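PDB 3D1B: RNA-induced transcriptional silencing complex protein tas3 from Schizosaccharomyces pombe, which forms, with Ago1 and Chp1, the core of the RITS complex, which acts in RNA interference, heterochromatin formation and accurate chromosome segregation. Local coordinates for residues Trp21-Phe27 against Glu118-Glu123; Phe66-Gln72 against Lys105-Phe111; Gln77-Leu81 against Tyr99-Thr103. All coordinates share one frame; numbering follows the deposited sequence.

All three contacts belong to one all-helical C-terminal motif of Tas3, a chain of seven helices without a strand. Contact 1 brings residues 21-27, near the start of the modelled chain, against its end, and so brackets the other two: contact 2 lies between its segments in sequence, and contact 3 between those of contact 2. Contacts 2 and 3 are neighbours, their centres about 10 Å apart, whereas the centre of contact 1 lies about 19 Å from that of contact 2 and 18 Å from that of contact 3. Helix 109-122 serves both contact 1 and contact 2, and helix 89-105 carries half of contact 3. Phe27 bridges the groups, packing on Phe66, Leu107, Phe111 and Leu101, so the motif closes as one compact unit.

Contact 1 of 3, residues Trp21-Phe27 against Glu118-Glu123; sequences WLKSLSF and EASILE
Ser26 holds the carboxylate of Glu118 through both of its oxygens. The backbone N of Ser26 gives a nearly straight bond to Glu118 OE1 (2.6 Å, 169° at the hydrogen), while Ser26 OG donates to Glu118 OE2 at 2.6 Å. Both donors come from the syn side, 23° out of the carboxylate plane, and this two-point grip fixes the rotation of the group. Glu118 reaches that far because CG stands anti to its backbone N (chi1 -156°) and the chain beyond is extended. Water 1 is the second partner of Glu118 OE1, to which it donates, and it accepts from Phe27 N at 2.9 Å. The break between helices 14-23 and 26-29 is thereby tied to the final helix, 109-122, of this all-helical C-terminal motif. Leu25 CD2 meets Leu122 CD1 at 3.9 Å and Ala119 CB at 4.1 Å. At the other end the indole of Trp21 lies against the end of helix 109-122: Glu123 CA stands over the face of its six-membered ring, 3.9 Å from the centroid, and Leu122 O faces the same side. Glu123 CG touches Trp21 CZ3 at 3.8 Å, while its carboxylate turns to Thr88, Phe90 and Ala91. With an alanine here in place of the indole of Trp21, Glu123 CA would probably lose the flat surface it rests on, and Phe90 its edge-to-face ring partner.

Contact 2 of 3, residues Phe66-Gln72 against Lys105-Phe111; sequences FPIQENQ and KNLSLDF
Pro67 and Asn106 lend their carbonyls to a single beta bridge, Ile68 with Leu107, whose CA atoms lie 4.8 Å apart: Ser108 N donates to Pro67 O and Gln69 N to Asn106 O, both nearly straight at 168° and 167°. This isolated bridge, in a chain without strands, joins the connection before helix 74-84 to the short turn between helices 89-105 and 109-122. Asn106 leaves the first of these two helices with positive phi, and Ser108 is the N-cap residue of the second. The aromatic side chains pack beside the bridge. Phe66 takes the crowded position between its backbone N and carbonyl carbon (chi1 53°), laying its ring against Leu107, whose CD1 stands over one face, 3.9 Å from the centroid, with CG beside Phe66 CD1. Pro67 presents CD to the face of Phe111, almost directly over the centre and 3.5 Å from the ring centroid, and CG to the root of that ring; Phe66 CB touches Phe111 CE2. Further along the segment, Gln72 grips the turn with both amide atoms. Its NE2 gives a bond to Leu107 O from well above the carbonyl plane, and OE1 takes the first-turn N-H of Leu109 in the carbonyl plane, on a lone pair, at 2.9 Å. Holding both ends of the amide fixes its flip. Water 3 accepts from Gln72 NE2 and, at 2.7 Å, from Asn106 ND2.

Contact 3 of 3, residues Gln77-Leu81 against Tyr99-Thr103; sequences QLMFL and YKLVT
Gln77 meets Tyr99 across two almost antiparallel helices, 74-84 and 89-105, whose short segments run at 170° with axes 12.6 Å apart at closest. That spacing is wide, and long side chains, above all the Tyr99 ring, fill it in this antiparallel pair of the C-terminal helical domain. The glutamine chain is extended beyond CG and crosses the tyrosine at about a right angle. Its OE1 lies 2.7 Å from Tyr99 OH, which donates a weak hydrogen bond, and the amide plane is turned well away from that of the ring. The other end of the amide, NE2, makes a weak bond to Gln72 O, so each polar atom of the group has a partner. Three residues on, Phe80 also points toward the opposite helix. With CG anti to the backbone N (chi1 177°), its ring runs alongside that of Tyr99; the planes are only 19° apart, but the centroids are 5.5 Å apart and the rings barely overlap. The nearest atoms are Phe80 CE2 and Tyr99 CD1, 3.7 Å apart. Leu109, Ala112 and Ser113 of helix 109-122 also pack on Phe80, which therefore sits where three helices converge. Leu81 closes the segment by placing CD2 over a face of the Tyr99 ring, 4.1 Å from its centroid. Tyr99 thus has apolar carbon against its ring and an amide oxygen at its hydroxyl, a division consistent with a contact held largely by carbon packing, the weak bond giving the phenol hydroxyl a polar partner.

Contact 1 of 3, residues Trp21-Phe27 against Glu118-Glu123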
loop_
_atom_site.group_PDB
_atom_site.type_symbol
_atom_site.label_atom_id
_atom_site.label_comp_id
_atom_site.label_asym_id
_atom_site.label_seq_id
_atom_site.Cartn_x
_atom_site.Cartn_y
_atom_site.Cartn_z
ATOM N N TRP A 21 9.323 -15.521 -5.812
ATOM C CA TRP A 21 10.541 -14.888 -5.323
ATOM C C TRP A 21 10.390 -14.508 -3.857
ATOM O O TRP A 21 11.310 -14.682 -3.060
ATOM C CB TRP A 21 10.870 -13.637 -6.147
ATOM C CG TRP A 21 11.360 -13.943 -7.536
ATOM C CD1 TRP A 21 11.897 -15.121 -7.975
ATOM C CD2 TRP A 21 11.390 -13.047 -8.657
ATOM N NE1 TRP A 21 12.257 -15.015 -9.298
ATOM C CE2 TRP A 21 11.958 -13.754 -9.741
ATOM C CE3 TRP A 21 10.994 -11.716 -8.850
ATOM C CZ2 TRP A 21 12.141 -13.175 -11.002
ATOM C CZ3 TRP A 21 11.176 -11.140 -10.106
ATOM C CH2 TRP A 21 11.745 -11.872 -11.165
ATOM N N LEU A 22 9.227 -13.976 -3.504
ATOM C CA LEU A 22 8.973 -13.596 -2.121
ATOM C C LEU A 22 9.112 -14.820 -1.218
ATOM O O LEU A 22 9.778 -14.778 -0.182
ATOM C CB LEU A 22 7.565 -13.022 -1.985
ATOM C CG LEU A 22 7.007 -12.954 -0.565
ATOM C CD1 LEU A 22 7.860 -12.017 0.285
ATOM C CD2 LEU A 22 5.563 -12.472 -0.624
ATOM N N LYS A 23 8.476 -15.914 -1.621
ATOM C CA LYS A 23 8.536 -17.140 -0.835
ATOM C C LYS A 23 9.949 -17.690 -0.719
ATOM O O LYS A 23 10.248 -18.444 0.212
ATOM C CB LYS A 23 7.631 -18.207 -1.451
ATOM C CG LYS A 23 6.154 -17.899 -1.329
ATOM C CD LYS A 23 5.332 -19.055 -1.867
ATOM C CE LYS A 23 3.849 -18.818 -1.683
ATOM N NZ LYS A 23 3.075 -19.906 -2.349
ATOM N N SER A 24 10.811 -17.303 -1.655
ATOM C CA SER A 24 12.197 -17.775 -1.679
ATOM C C SER A 24 13.167 -16.954 -0.830
ATOM O O SER A 24 14.328 -17.329 -0.680
ATOM C CB SER A 24 12.702 -17.823 -3.120
ATOM O OG SER A 24 11.888 -18.685 -3.906
ATOM N N LEU A 25 12.704 -15.830 -0.292
ATOM C CA LEU A 25 13.566 -15.000 0.551
ATOM C C LEU A 25 13.801 -15.711 1.872
ATOM O O LEU A 25 12.865 -16.222 2.477
ATOM C CB LEU A 25 12.909 -13.646 0.822
ATOM C CG LEU A 25 12.860 -12.699 -0.373
ATOM C CD1 LEU A 25 11.968 -11.508 -0.049
ATOM C CD2 LEU A 25 14.273 -12.246 -0.717
ATOM N N SER A 26 15.050 -15.730 2.324
ATOM C CA SER A 26 15.380 -16.386 3.581
ATOM C C SER A 26 14.568 -15.791 4.723
ATOM O O SER A 26 14.117 -16.505 5.624
ATOM C CB SER A 26 16.874 -16.240 3.872
ATOM O OG SER A 26 17.640 -16.866 2.856
ATOM N N PHE A 27 14.379 -14.476 4.678
ATOM C CA PHE A 27 13.619 -13.774 5.705
ATOM C C PHE A 27 12.184 -14.290 5.770
ATOM O O PHE A 27 11.604 -14.417 6.847
ATOM C CB PHE A 27 13.646 -12.270 5.409
ATOM C CG PHE A 27 12.931 -11.424 6.427
ATOM C CD1 PHE A 27 13.267 -11.492 7.777
ATOM C CD2 PHE A 27 11.934 -10.536 6.024
ATOM C CE1 PHE A 27 12.620 -10.683 8.717
ATOM C CE2 PHE A 27 11.281 -9.723 6.953
ATOM C CZ PHE A 27 11.627 -9.799 8.303
ATOM N N GLU A 118 19.555 -10.374 -1.532
ATOM C CA GLU A 118 18.996 -11.669 -1.891
ATOM C C GLU A 118 17.880 -11.473 -2.913
ATOM O O GLU A 118 17.778 -12.217 -3.892
ATOM C CB GLU A 118 18.453 -12.357 -0.640
ATOM C CG GLU A 118 18.375 -13.857 -0.730
ATOM C CD GLU A 118 17.958 -14.479 0.587
ATOM O OE1 GLU A 118 16.788 -14.312 0.972
ATOM O OE2 GLU A 118 18.805 -15.123 1.242
ATOM N N ALA A 119 17.046 -10.461 -2.691
ATOM C CA ALA A 119 15.943 -10.178 -3.602
ATOM C C ALA A 119 16.468 -9.817 -4.986
ATOM O O ALA A 119 15.909 -10.234 -6.004
ATOM C CB ALA A 119 15.086 -9.037 -3.057
ATOM N N SER A 120 17.543 -9.037 -5.023
ATOM C CA SER A 120 18.128 -8.623 -6.292
ATOM C C SER A 120 18.656 -9.833 -7.053
ATOM O O SER A 120 18.518 -9.920 -8.275
ATOM C CB SER A 120 19.264 -7.627 -6.051
ATOM O OG SER A 120 19.783 -7.147 -7.281
ATOM N N ILE A 121 19.265 -10.764 -6.322
ATOM C CA ILE A 121 19.811 -11.977 -6.928
ATOM C C ILE A 121 18.692 -12.861 -7.489
ATOM O O ILE A 121 18.814 -13.409 -8.587
ATOM C CB ILE A 121 20.641 -12.779 -5.896
ATOM C CG1 ILE A 121 21.922 -12.007 -5.562
ATOM C CG2 ILE A 121 20.978 -14.165 -6.442
ATOM C CD1 ILE A 121 22.751 -12.622 -4.446
ATOM N N LEU A 122 17.600 -12.997 -6.744
ATOM C CA LEU A 122 16.482 -13.817 -7.207
ATOM C C LEU A 122 15.874 -13.260 -8.488
ATOM O O LEU A 122 15.497 -14.008 -9.394
ATOM C CB LEU A 122 15.397 -13.900 -6.128
ATOM C CG LEU A 122 15.746 -14.688 -4.865
ATOM C CD1 LEU A 122 14.637 -14.518 -3.838
ATOM C CD2 LEU A 122 15.938 -16.164 -5.210
ATOM N N GLU A 123 15.792 -11.937 -8.555
ATOM C CA GLU A 123 15.218 -11.239 -9.699
ATOM C C GLU A 123 16.148 -11.232 -10.911
ATOM O O GLU A 123 15.629 -11.249 -12.049
ATOM C CB GLU A 123 14.866 -9.810 -9.281
ATOM C CG GLU A 123 14.290 -8.938 -10.376
ATOM C CD GLU A 123 13.672 -7.677 -9.819
ATOM O OE1 GLU A 123 14.230 -7.137 -8.841
ATOM O OE2 GLU A 123 12.633 -7.225 -10.350
HETATM O O HOH W 1 15.949 -12.694 2.933
#

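Contact 2 of 3, residues Phe66-Gln72 against Lys105-Phe111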
loop_
_atom_site.group_PDB
_atom_site.type_symbol
_atom_site.label_atom_id
_atom_site.label_comp_id
_atom_site.label_asym_id
_atom_site.label_seq_id
_atom_site.Cartn_x
_atom_site.Cartn_y
_atom_site.Cartn_z
ATOM N N PHE A 66 13.996 -11.133 13.578
ATOM C CA PHE A 66 15.039 -10.361 12.916
ATOM C C PHE A 66 15.893 -9.580 13.908
ATOM O O PHE A 66 15.435 -9.216 14.993
ATOM C CB PHE A 66 14.432 -9.401 11.880
ATOM C CG PHE A 66 13.344 -8.513 12.422
ATOM C CD1 PHE A 66 13.647 -7.323 13.072
ATOM C CD2 PHE A 66 12.007 -8.861 12.255
ATOM C CE1 PHE A 66 12.628 -6.488 13.544
ATOM C CE2 PHE A 66 10.983 -8.035 12.723
ATOM C CZ PHE A 66 11.293 -6.845 13.367
ATOM N N PRO A 67 17.160 -9.332 13.551
ATOM C CA PRO A 67 18.063 -8.583 14.426
ATOM C C PRO A 67 17.588 -7.143 14.592
ATOM O O PRO A 67 17.041 -6.542 13.663
ATOM C CB PRO A 67 19.406 -8.691 13.713
ATOM C CG PRO A 67 19.021 -8.831 12.282
ATOM C CD PRO A 67 17.859 -9.776 12.336
ATOM N N ILE A 68 17.805 -6.605 15.785
ATOM C CA ILE A 68 17.376 -5.259 16.126
ATOM C C ILE A 68 18.529 -4.333 16.479
ATOM O O ILE A 68 19.510 -4.756 17.089
ATOM C CB ILE A 68 16.418 -5.304 17.347
ATOM C CG1 ILE A 68 15.131 -6.037 16.971
ATOM C CG2 ILE A 68 16.124 -3.897 17.855
ATOM C CD1 ILE A 68 14.365 -5.365 15.875
ATOM N N GLN A 69 18.412 -3.072 16.077
ATOM C CA GLN A 69 19.406 -2.062 16.428
ATOM C C GLN A 69 18.667 -0.739 16.540
ATOM O O GLN A 69 18.084 -0.255 15.571
ATOM C CB GLN A 69 20.514 -1.958 15.381
ATOM C CG GLN A 69 21.609 -0.928 15.718
ATOM C CD GLN A 69 22.390 -1.250 16.992
ATOM O OE1 GLN A 69 22.744 -2.402 17.245
ATOM N NE2 GLN A 69 22.685 -0.219 17.789
ATOM N N GLU A 70 18.667 -0.163 17.737
ATOM C CA GLU A 70 17.981 1.102 17.949
ATOM C C GLU A 70 18.867 2.285 17.582
ATOM O O GLU A 70 20.092 2.166 17.537
ATOM C CB GLU A 70 17.536 1.226 19.408
ATOM C CG GLU A 70 16.384 0.311 19.786
ATOM C CD GLU A 70 16.001 0.439 21.250
ATOM O OE1 GLU A 70 15.748 1.573 21.705
ATOM O OE2 GLU A 70 15.952 -0.598 21.943
ATOM N N ASN A 71 18.227 3.420 17.312
ATOM C CA ASN A 71 18.922 4.657 16.967
ATOM C C ASN A 71 20.069 4.449 15.991
ATOM O O ASN A 71 21.229 4.737 16.295
ATOM C CB ASN A 71 19.432 5.324 18.242
ATOM C CG ASN A 71 18.310 5.674 19.191
ATOM O OD1 ASN A 71 17.416 6.449 18.849
ATOM N ND2 ASN A 71 18.338 5.094 20.384
ATOM N N GLN A 72 19.735 3.953 14.808
ATOM C CA GLN A 72 20.729 3.696 13.776
ATOM C C GLN A 72 21.177 5.001 13.108
ATOM O O GLN A 72 20.387 5.935 12.953
ATOM C CB GLN A 72 20.146 2.709 12.756
ATOM C CG GLN A 72 19.565 1.462 13.430
ATOM C CD GLN A 72 19.112 0.392 12.450
ATOM O OE1 GLN A 72 19.909 -0.120 11.663
ATOM N NE2 GLN A 72 17.828 0.044 12.503
ATOM N N LYS A 105 10.442 -0.515 13.366
ATOM C CA LYS A 105 10.655 -1.590 14.322
ATOM C C LYS A 105 12.119 -1.835 14.632
ATOM O O LYS A 105 12.472 -2.850 15.234
ATOM C CB LYS A 105 9.995 -2.865 13.804
ATOM C CG LYS A 105 8.500 -2.688 13.601
ATOM C CD LYS A 105 7.866 -3.912 12.997
ATOM C CE LYS A 105 6.351 -3.809 13.056
ATOM N NZ LYS A 105 5.694 -5.004 12.462
ATOM N N ASN A 106 12.971 -0.903 14.217
ATOM C CA ASN A 106 14.399 -1.005 14.479
ATOM C C ASN A 106 15.073 -2.225 13.866
ATOM O O ASN A 106 16.065 -2.713 14.403
ATOM C CB ASN A 106 14.643 -0.994 15.990
ATOM C CG ASN A 106 14.243 0.320 16.632
ATOM O OD1 ASN A 106 13.594 0.343 17.682
ATOM N ND2 ASN A 106 14.638 1.422 16.013
ATOM N N LEU A 107 14.544 -2.728 12.752
ATOM C CA LEU A 107 15.170 -3.872 12.107
ATOM C C LEU A 107 16.556 -3.396 11.673
ATOM O O LEU A 107 16.701 -2.314 11.107
ATOM C CB LEU A 107 14.328 -4.339 10.905
ATOM C CG LEU A 107 14.820 -5.562 10.118
ATOM C CD1 LEU A 107 13.638 -6.320 9.530
ATOM C CD2 LEU A 107 15.764 -5.115 9.012
ATOM N N SER A 108 17.577 -4.195 11.960
ATOM C CA SER A 108 18.956 -3.841 11.628
ATOM C C SER A 108 19.185 -3.530 10.150
ATOM O O SER A 108 18.853 -4.336 9.282
ATOM C CB SER A 108 19.889 -4.972 12.059
ATOM O OG SER A 108 21.202 -4.719 11.607
ATOM N N LEU A 109 19.776 -2.371 9.868
ATOM C CA LEU A 109 20.032 -1.973 8.482
ATOM C C LEU A 109 20.916 -2.986 7.743
ATOM O O LEU A 109 20.691 -3.268 6.566
ATOM C CB LEU A 109 20.677 -0.584 8.434
ATOM C CG LEU A 109 20.696 0.092 7.059
ATOM C CD1 LEU A 109 19.264 0.407 6.630
ATOM C CD2 LEU A 109 21.523 1.373 7.112
ATOM N N ASP A 110 21.922 -3.536 8.420
ATOM C CA ASP A 110 22.789 -4.517 7.774
ATOM C C ASP A 110 21.965 -5.717 7.320
ATOM O O ASP A 110 22.203 -6.272 6.248
ATOM C CB ASP A 110 23.888 -4.995 8.726
ATOM C CG ASP A 110 24.849 -3.890 9.108
ATOM O OD1 ASP A 110 25.304 -3.160 8.204
ATOM O OD2 ASP A 110 25.155 -3.758 10.314
ATOM N N PHE A 111 21.000 -6.114 8.144
ATOM C CA PHE A 111 20.131 -7.248 7.830
ATOM C C PHE A 111 19.244 -6.877 6.639
ATOM O O PHE A 111 19.028 -7.688 5.727
ATOM C CB PHE A 111 19.270 -7.582 9.052
ATOM C CG PHE A 111 18.462 -8.843 8.911
ATOM C CD1 PHE A 111 19.084 -10.089 8.907
ATOM C CD2 PHE A 111 17.076 -8.789 8.817
ATOM C CE1 PHE A 111 18.328 -11.266 8.816
ATOM C CE2 PHE A 111 16.313 -9.956 8.727
ATOM C CZ PHE A 111 16.942 -11.194 8.726
HETATM O O HOH W 2 15.332 3.624 17.572
HETATM O O HOH W 3 15.820 2.010 13.650
#

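Contact 3 of 3, residues Gln77-Leu81 against Tyr99-Thr103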
loop_
_atom_site.group_PDB
_atom_site.type_symbol
_atom_site.label_atom_id
_atom_site.label_comp_id
_atom_site.label_asym_id
_atom_site.label_seq_id
_atom_site.Cartn_x
_atom_site.Cartn_y
_atom_site.Cartn_z
ATOM N N GLN A 77 21.736 5.159 6.594
ATOM C CA GLN A 77 20.370 5.033 6.111
ATOM C C GLN A 77 20.201 5.768 4.795
ATOM O O GLN A 77 19.466 5.315 3.916
ATOM C CB GLN A 77 19.387 5.556 7.154
ATOM C CG GLN A 77 19.399 4.709 8.411
ATOM C CD GLN A 77 18.239 5.008 9.318
ATOM O OE1 GLN A 77 17.084 4.742 8.974
ATOM N NE2 GLN A 77 18.532 5.570 10.487
ATOM N N LEU A 78 20.888 6.897 4.649
ATOM C CA LEU A 78 20.800 7.654 3.404
ATOM C C LEU A 78 21.483 6.889 2.274
ATOM O O LEU A 78 21.008 6.885 1.144
ATOM C CB LEU A 78 21.433 9.039 3.567
ATOM C CG LEU A 78 20.700 9.954 4.553
ATOM C CD1 LEU A 78 21.420 11.295 4.640
ATOM C CD2 LEU A 78 19.268 10.151 4.105
ATOM N N MET A 79 22.593 6.229 2.580
ATOM C CA MET A 79 23.295 5.460 1.561
ATOM C C MET A 79 22.418 4.272 1.164
ATOM O O MET A 79 22.397 3.868 0.002
ATOM C CB MET A 79 24.641 4.969 2.094
ATOM C CG MET A 79 25.619 4.529 1.011
ATOM S SD MET A 79 26.006 5.867 -0.146
ATOM C CE MET A 79 26.770 6.993 0.920
ATOM N N PHE A 80 21.693 3.715 2.134
ATOM C CA PHE A 80 20.805 2.581 1.861
ATOM C C PHE A 80 19.726 3.013 0.875
ATOM O O PHE A 80 19.407 2.287 -0.067
ATOM C CB PHE A 80 20.134 2.091 3.150
ATOM C CG PHE A 80 19.140 0.974 2.936
ATOM C CD1 PHE A 80 19.555 -0.360 2.928
ATOM C CD2 PHE A 80 17.791 1.257 2.724
ATOM C CE1 PHE A 80 18.640 -1.395 2.711
ATOM C CE2 PHE A 80 16.864 0.221 2.504
ATOM C CZ PHE A 80 17.294 -1.102 2.497
ATOM N N LEU A 81 19.166 4.202 1.094
ATOM C CA LEU A 81 18.112 4.707 0.219
ATOM C C LEU A 81 18.646 5.071 -1.164
ATOM O O LEU A 81 17.959 4.872 -2.166
ATOM C CB LEU A 81 17.422 5.920 0.858
ATOM C CG LEU A 81 16.572 5.603 2.100
ATOM C CD1 LEU A 81 16.073 6.897 2.731
ATOM C CD2 LEU A 81 15.396 4.704 1.711
ATOM N N TYR A 99 12.412 -1.548 4.635
ATOM C CA TYR A 99 12.859 -0.304 5.262
ATOM C C TYR A 99 11.797 0.224 6.235
ATOM O O TYR A 99 12.117 0.956 7.177
ATOM C CB TYR A 99 13.192 0.749 4.202
ATOM C CG TYR A 99 13.912 1.943 4.786
ATOM C CD1 TYR A 99 15.172 1.798 5.367
ATOM C CD2 TYR A 99 13.307 3.203 4.819
ATOM C CE1 TYR A 99 15.817 2.877 5.973
ATOM C CE2 TYR A 99 13.946 4.292 5.425
ATOM C CZ TYR A 99 15.198 4.118 5.998
ATOM O OH TYR A 99 15.834 5.178 6.604
ATOM N N LYS A 100 10.533 -0.134 6.009
ATOM C CA LYS A 100 9.458 0.271 6.917
ATOM C C LYS A 100 9.748 -0.358 8.279
ATOM O O LYS A 100 9.420 0.204 9.323
ATOM C CB LYS A 100 8.093 -0.255 6.453
ATOM C CG LYS A 100 7.606 0.265 5.130
ATOM C CD LYS A 100 7.341 1.760 5.184
ATOM C CE LYS A 100 6.947 2.270 3.809
ATOM N NZ LYS A 100 7.000 3.757 3.738
ATOM N N LEU A 101 10.340 -1.552 8.255
ATOM C CA LEU A 101 10.665 -2.265 9.486
ATOM C C LEU A 101 11.917 -1.686 10.131
ATOM O O LEU A 101 12.078 -1.733 11.350
ATOM C CB LEU A 101 10.865 -3.759 9.191
ATOM C CG LEU A 101 9.630 -4.486 8.642
ATOM C CD1 LEU A 101 9.948 -5.972 8.526
ATOM C CD2 LEU A 101 8.434 -4.278 9.547
ATOM N N VAL A 102 12.810 -1.148 9.309
ATOM C CA VAL A 102 14.029 -0.536 9.831
ATOM C C VAL A 102 13.643 0.684 10.668
ATOM O O VAL A 102 14.016 0.800 11.841
ATOM C CB VAL A 102 14.968 -0.093 8.680
ATOM C CG1 VAL A 102 16.101 0.773 9.224
ATOM C CG2 VAL A 102 15.529 -1.324 7.970
ATOM N N THR A 103 12.873 1.585 10.067
ATOM C CA THR A 103 12.460 2.794 10.760
ATOM C C THR A 103 11.407 2.605 11.847
ATOM O O THR A 103 11.469 3.259 12.894
ATOM C CB THR A 103 11.931 3.852 9.762
ATOM O OG1 THR A 103 10.868 3.285 8.987
ATOM C CG2 THR A 103 13.047 4.308 8.831
#